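Glutathione S-transferase (Sulfitobacter, PDB 4GF0) binds glutathione and, as a glutathione transferase homologue, probably catalyses conjugation of its thiol to electrophilic substrates. Local coordinates at residues F143-I148 with A182-T187. Sequence-based numbering, arbitrary orientation.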
loop_
_atom_site.group_PDB
_atom_site.type_symbol
_atom_site.label_atom_id
_atom_site.label_comp_id
_atom_site.label_asym_id
_atom_site.label_seq_id
_atom_site.Cartn_x
_atom_site.Cartn_y
_atom_site.Cartn_z
ATOM N N PHE A 143 6.996 -14.209 8.402
ATOM C CA PHE A 143 6.504 -13.034 9.111
ATOM C C PHE A 143 4.989 -13.017 9.278
ATOM O O PHE A 143 4.481 -12.611 10.328
ATOM C CB PHE A 143 6.955 -11.759 8.407
ATOM C CG PHE A 143 6.596 -10.510 9.153
ATOM C CD1 PHE A 143 7.381 -10.078 10.209
ATOM C CD2 PHE A 143 5.480 -9.777 8.808
ATOM C CE1 PHE A 143 7.059 -8.926 10.908
ATOM C CE2 PHE A 143 5.146 -8.629 9.507
ATOM C CZ PHE A 143 5.942 -8.202 10.555
ATOM N N VAL A 144 4.260 -13.417 8.240
ATOM C CA VAL A 144 2.815 -13.533 8.347
ATOM C C VAL A 144 2.457 -14.474 9.492
ATOM O O VAL A 144 1.626 -14.147 10.340
ATOM C CB VAL A 144 2.191 -14.071 7.039
ATOM C CG1 VAL A 144 0.747 -14.517 7.274
ATOM C CG2 VAL A 144 2.245 -13.003 5.957
ATOM N N GLU A 145 3.105 -15.635 9.506
ATOM C CA GLU A 145 2.820 -16.682 10.477
ATOM C C GLU A 145 3.137 -16.227 11.904
ATOM O O GLU A 145 2.397 -16.521 12.834
ATOM C CB GLU A 145 3.603 -17.956 10.113
ATOM C CG GLU A 145 3.411 -19.139 11.051
ATOM C CD GLU A 145 2.087 -19.855 10.836
ATOM O OE1 GLU A 145 1.383 -19.557 9.842
ATOM O OE2 GLU A 145 1.749 -20.729 11.661
ATOM N N SER A 146 4.216 -15.476 12.069
ATOM C CA SER A 146 4.687 -15.128 13.405
ATOM C C SER A 146 4.153 -13.788 13.906
ATOM O O SER A 146 4.037 -13.578 15.112
ATOM C CB SER A 146 6.213 -15.098 13.427
ATOM O OG SER A 146 6.682 -13.995 12.676
ATOM N N ASP A 147 3.828 -12.879 12.991
ATOM C CA ASP A 147 3.599 -11.487 13.385
ATOM C C ASP A 147 2.357 -10.810 12.821
ATOM O O ASP A 147 2.046 -9.679 13.191
ATOM C CB ASP A 147 4.829 -10.647 13.049
ATOM C CG ASP A 147 5.947 -10.835 14.048
ATOM O OD1 ASP A 147 6.187 -9.913 14.851
ATOM O OD2 ASP A 147 6.579 -11.907 14.031
ATOM N N ILE A 148 1.643 -11.484 11.934
ATOM C CA ILE A 148 0.434 -10.888 11.372
ATOM C C ILE A 148 -0.810 -11.681 11.727
ATOM O O ILE A 148 -1.790 -11.121 12.218
ATOM C CB ILE A 148 0.527 -10.745 9.843
ATOM C CG1 ILE A 148 1.575 -9.691 9.486
ATOM C CG2 ILE A 148 -0.842 -10.387 9.248
ATOM C CD1 ILE A 148 1.671 -9.407 8.002
ATOM N N ALA A 182 3.512 -25.701 5.316
ATOM C CA ALA A 182 4.579 -25.561 6.308
ATOM C C ALA A 182 4.210 -24.524 7.371
ATOM O O ALA A 182 4.914 -24.370 8.369
ATOM C CB ALA A 182 5.888 -25.198 5.636
ATOM N N TYR A 183 3.098 -23.825 7.155
ATOM C CA TYR A 183 2.661 -22.753 8.049
ATOM C C TYR A 183 1.283 -23.066 8.597
ATOM O O TYR A 183 0.287 -22.850 7.902
ATOM C CB TYR A 183 2.609 -21.436 7.270
ATOM C CG TYR A 183 3.927 -21.083 6.629
ATOM C CD1 TYR A 183 4.873 -20.344 7.320
ATOM C CD2 TYR A 183 4.233 -21.493 5.344
ATOM C CE1 TYR A 183 6.086 -20.020 6.742
ATOM C CE2 TYR A 183 5.442 -21.177 4.761
ATOM C CZ TYR A 183 6.364 -20.436 5.468
ATOM O OH TYR A 183 7.571 -20.115 4.893
ATOM N N PRO A 184 1.217 -23.586 9.834
ATOM C CA PRO A 184 -0.067 -24.066 10.366
ATOM C C PRO A 184 -1.151 -22.991 10.440
ATOM O O PRO A 184 -2.288 -23.273 10.055
ATOM C CB PRO A 184 0.288 -24.604 11.767
ATOM C CG PRO A 184 1.696 -24.164 12.042
ATOM C CD PRO A 184 2.351 -23.935 10.713
ATOM N N LYS A 185 -0.819 -21.783 10.898
ATOM C CA LYS A 185 -1.830 -20.733 10.991
ATOM C C LYS A 185 -2.297 -20.251 9.621
ATOM O O LYS A 185 -3.488 -20.001 9.422
ATOM C CB LYS A 185 -1.358 -19.575 11.874
ATOM C CG LYS A 185 -1.341 -19.929 13.360
ATOM C CD LYS A 185 -1.240 -18.685 14.224
ATOM C CE LYS A 185 0.112 -18.047 14.057
ATOM N NZ LYS A 185 0.216 -16.732 14.747
ATOM N N ILE A 186 -1.368 -20.136 8.676
ATOM C CA ILE A 186 -1.737 -19.784 7.309
ATOM C C ILE A 186 -2.644 -20.867 6.737
ATOM O O ILE A 186 -3.627 -20.570 6.068
ATOM C CB ILE A 186 -0.496 -19.589 6.401
ATOM C CG1 ILE A 186 0.270 -18.332 6.819
ATOM C CG2 ILE A 186 -0.911 -19.475 4.935
ATOM C CD1 ILE A 186 1.492 -18.033 5.949
ATOM N N THR A 187 -2.328 -22.125 7.035
ATOM C CA THR A 187 -3.124 -23.241 6.537
ATOM C C THR A 187 -4.553 -23.176 7.070
ATOM O O THR A 187 -5.513 -23.290 6.303
ATOM C CB THR A 187 -2.492 -24.588 6.896
ATOM O OG1 THR A 187 -1.234 -24.699 6.221
ATOM C CG2 THR A 187 -3.393 -25.739 6.460
#
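Glu145 of helix 123-148 meets Lys185 in the first turn of helix 184-194 with their CA atoms 6.2 Å apart. The Glu145 carboxylate, some 40 residues earlier in the chain, accepts from two amides of that turn. Glu145 OE2 takes Lys185 N at 2.9 Å (N-H...OE2 164°, nearly straight), and Glu145 OE1 takes Ile186 N at 3.0 Å, more bent at 148°. Both oxygens use their syn lone pairs; one bond to each fixes the carboxylate's rotation, and the helix start would probably favour its charge. With Glu145 CG anti to the backbone N, a bend at chi2 (77°) puts CD beside these amides. The Glu145 stem passes obliquely by the Tyr183 ring, CB 3.9 Å from Tyr183 CD1, while Pro184 CD lies against Glu145 OE2. Lys185 NZ donates to Leu149 O and, weakly, to Glu145 O. An alanine at Glu145 would probably leave the Lys185 and Ile186 amides without these acceptors. Beside these bonds, Val144 CG1 packs 3.8 Å from Ile186 CD1. Tyr183, the N-cap residue, reaches Asp142 OD1 with OH. Within the all-helical C-terminal domain, Val144 also touches Met106 of helix 89-111 and Leu166 of helix 162-170, and Ile186 touches Cys170, joining four helices.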